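Local coordinates for electron transfer flavoprotein, alpha subunit (PDB 7KOE) that probably carries electrons by way of bound flavin-adenine dinucleotide, as the alpha subunit of an electron transfer flavoprotein in a larger multi-chain assembly, at residues Leu10-Gly15 with Phe97-Thr102. Numbering follows the deposited sequence.
Sequences LIEHHG and FLIGAT
Leu10 lays one methyl, CD1, against Phe97 and Ile99, two residues of strand 97-100 whose side chains lie on one face of the parallel sheet. Its CG stands anti to the backbone N (chi1 -155°), which brings CD1 to the edge of the Phe97 ring, close to the ring plane, 3.8 Å from CE2; the flat rim of a phenylalanine receives a methyl well. The same methyl meets CD1 of Ile99 at 3.9 Å, and Leu10 and Ile99 run side by side, pointing the same way. A leucine suits this place because one methyl at its fork can fill the angle between a flat ring and a beta-branched chain; Leu108 of helix 103-113 also packs on it.

Alongside this packing, the main chains are joined by one hydrogen bond: Leu10 N donates to Leu98 O over 2.8 Å, nearly straight and nearly along the C=O axis. It joins the residue just past strand 6-9 to the parallel neighbour 97-100, in the alpha/beta layout of this electron transfer flavoprotein domain. Beyond it the chains diverge, 10-15 towards the small hairpin of strands 13-14 and 17-18, 97-102 into helix 103-113. Thr102 is the N-cap of that helix, its hydroxyl OG1 bonded to Gly105 N and Glu104 OE1.

Glu12 bends at chi2 (-73°) and crosses Ile99 obliquely, its OE1 beside CG2, so the forked isoleucine serves both neighbours. With an alanine in place of Ile99, CG1, CG2 and CD1 would be gone, and Leu10 and the Glu12 carboxylate would probably both lose packing. Glu12 is buried beside this aliphatic neighbour, with Thr102 OG1 near its carboxylate, a setting that may raise its pKa, whereas Leu10, Phe97 and Ile99 meet by apolar packing beside one nearly straight backbone hydrogen bond.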
# COMPACT_ATOMS: atom_id res chain seq x y z
N LEU B 10 -20.36 27.03 -42.57
CA LEU B 10 -21.11 28.26 -42.71
C LEU B 10 -20.15 29.43 -42.88
O LEU B 10 -19.10 29.49 -42.23
CB LEU B 10 -22.01 28.49 -41.50
CG LEU B 10 -23.26 29.36 -41.66
CD1 LEU B 10 -24.30 28.89 -40.68
CD2 LEU B 10 -22.99 30.84 -41.43
N ILE B 11 -20.50 30.36 -43.77
CA ILE B 11 -19.71 31.54 -44.03
C ILE B 11 -20.37 32.72 -43.34
O ILE B 11 -21.50 33.10 -43.67
CB ILE B 11 -19.53 31.81 -45.54
CG1 ILE B 11 -18.65 30.74 -46.19
CG2 ILE B 11 -18.92 33.18 -45.78
CD1 ILE B 11 -19.40 29.59 -46.83
N GLU B 12 -19.67 33.29 -42.36
CA GLU B 12 -20.16 34.46 -41.63
C GLU B 12 -19.71 35.71 -42.38
O GLU B 12 -18.52 36.03 -42.40
CB GLU B 12 -19.61 34.47 -40.20
CG GLU B 12 -20.08 33.32 -39.32
CD GLU B 12 -21.53 33.45 -38.89
OE1 GLU B 12 -22.11 32.43 -38.47
OE2 GLU B 12 -22.07 34.57 -38.93
N HIS B 13 -20.66 36.41 -43.00
CA HIS B 13 -20.35 37.63 -43.74
C HIS B 13 -20.95 38.83 -43.02
O HIS B 13 -22.05 38.75 -42.46
CB HIS B 13 -20.88 37.55 -45.17
CG HIS B 13 -22.36 37.39 -45.27
ND1 HIS B 13 -23.22 38.47 -45.29
CD2 HIS B 13 -23.13 36.29 -45.34
CE1 HIS B 13 -24.46 38.03 -45.37
NE2 HIS B 13 -24.44 36.71 -45.41
N HIS B 14 -20.22 39.94 -43.04
CA HIS B 14 -20.62 41.17 -42.36
C HIS B 14 -20.78 42.25 -43.42
O HIS B 14 -19.84 42.99 -43.73
CB HIS B 14 -19.61 41.55 -41.30
CG HIS B 14 -19.41 40.50 -40.26
ND1 HIS B 14 -20.47 39.95 -39.55
CD2 HIS B 14 -18.30 39.88 -39.80
CE1 HIS B 14 -20.00 39.05 -38.71
NE2 HIS B 14 -18.69 38.99 -38.84
N GLY B 15 -21.99 42.34 -43.98
CA GLY B 15 -22.28 43.29 -45.03
C GLY B 15 -21.84 42.79 -46.39
O GLY B 15 -22.66 42.30 -47.17
N PHE B 97 -21.46 19.81 -39.76
CA PHE B 97 -21.78 21.22 -39.89
C PHE B 97 -20.75 21.99 -39.06
O PHE B 97 -20.51 21.63 -37.91
CB PHE B 97 -23.19 21.51 -39.39
CG PHE B 97 -23.84 22.70 -40.04
CD1 PHE B 97 -24.82 22.53 -40.98
CD2 PHE B 97 -23.44 23.98 -39.72
CE1 PHE B 97 -25.42 23.62 -41.58
CE2 PHE B 97 -24.03 25.07 -40.32
CZ PHE B 97 -25.02 24.89 -41.24
N LEU B 98 -20.16 23.03 -39.64
CA LEU B 98 -19.14 23.81 -38.96
C LEU B 98 -19.50 25.29 -39.03
O LEU B 98 -19.63 25.85 -40.12
CB LEU B 98 -17.76 23.58 -39.58
CG LEU B 98 -17.08 22.24 -39.36
CD1 LEU B 98 -15.63 22.32 -39.77
CD2 LEU B 98 -17.19 21.80 -37.92
N ILE B 99 -19.68 25.91 -37.87
CA ILE B 99 -19.84 27.35 -37.75
C ILE B 99 -18.71 27.86 -36.87
O ILE B 99 -18.23 27.15 -35.99
CB ILE B 99 -21.22 27.75 -37.17
CG1 ILE B 99 -22.32 26.88 -37.77
CG2 ILE B 99 -21.54 29.20 -37.45
CD1 ILE B 99 -23.69 27.15 -37.22
N GLY B 100 -18.24 29.08 -37.15
CA GLY B 100 -17.26 29.69 -36.27
C GLY B 100 -17.87 30.12 -34.95
O GLY B 100 -19.08 30.36 -34.84
N ALA B 101 -17.04 30.22 -33.93
CA ALA B 101 -17.53 30.64 -32.61
C ALA B 101 -17.46 32.15 -32.44
O ALA B 101 -16.91 32.67 -31.48
CB ALA B 101 -16.77 29.93 -31.50
N THR B 102 -18.04 32.85 -33.41
CA THR B 102 -18.41 34.23 -33.20
C THR B 102 -19.67 34.28 -32.35
O THR B 102 -20.33 33.26 -32.11
CB THR B 102 -18.60 34.93 -34.54
OG1 THR B 102 -19.86 34.54 -35.11
CG2 THR B 102 -17.49 34.55 -35.50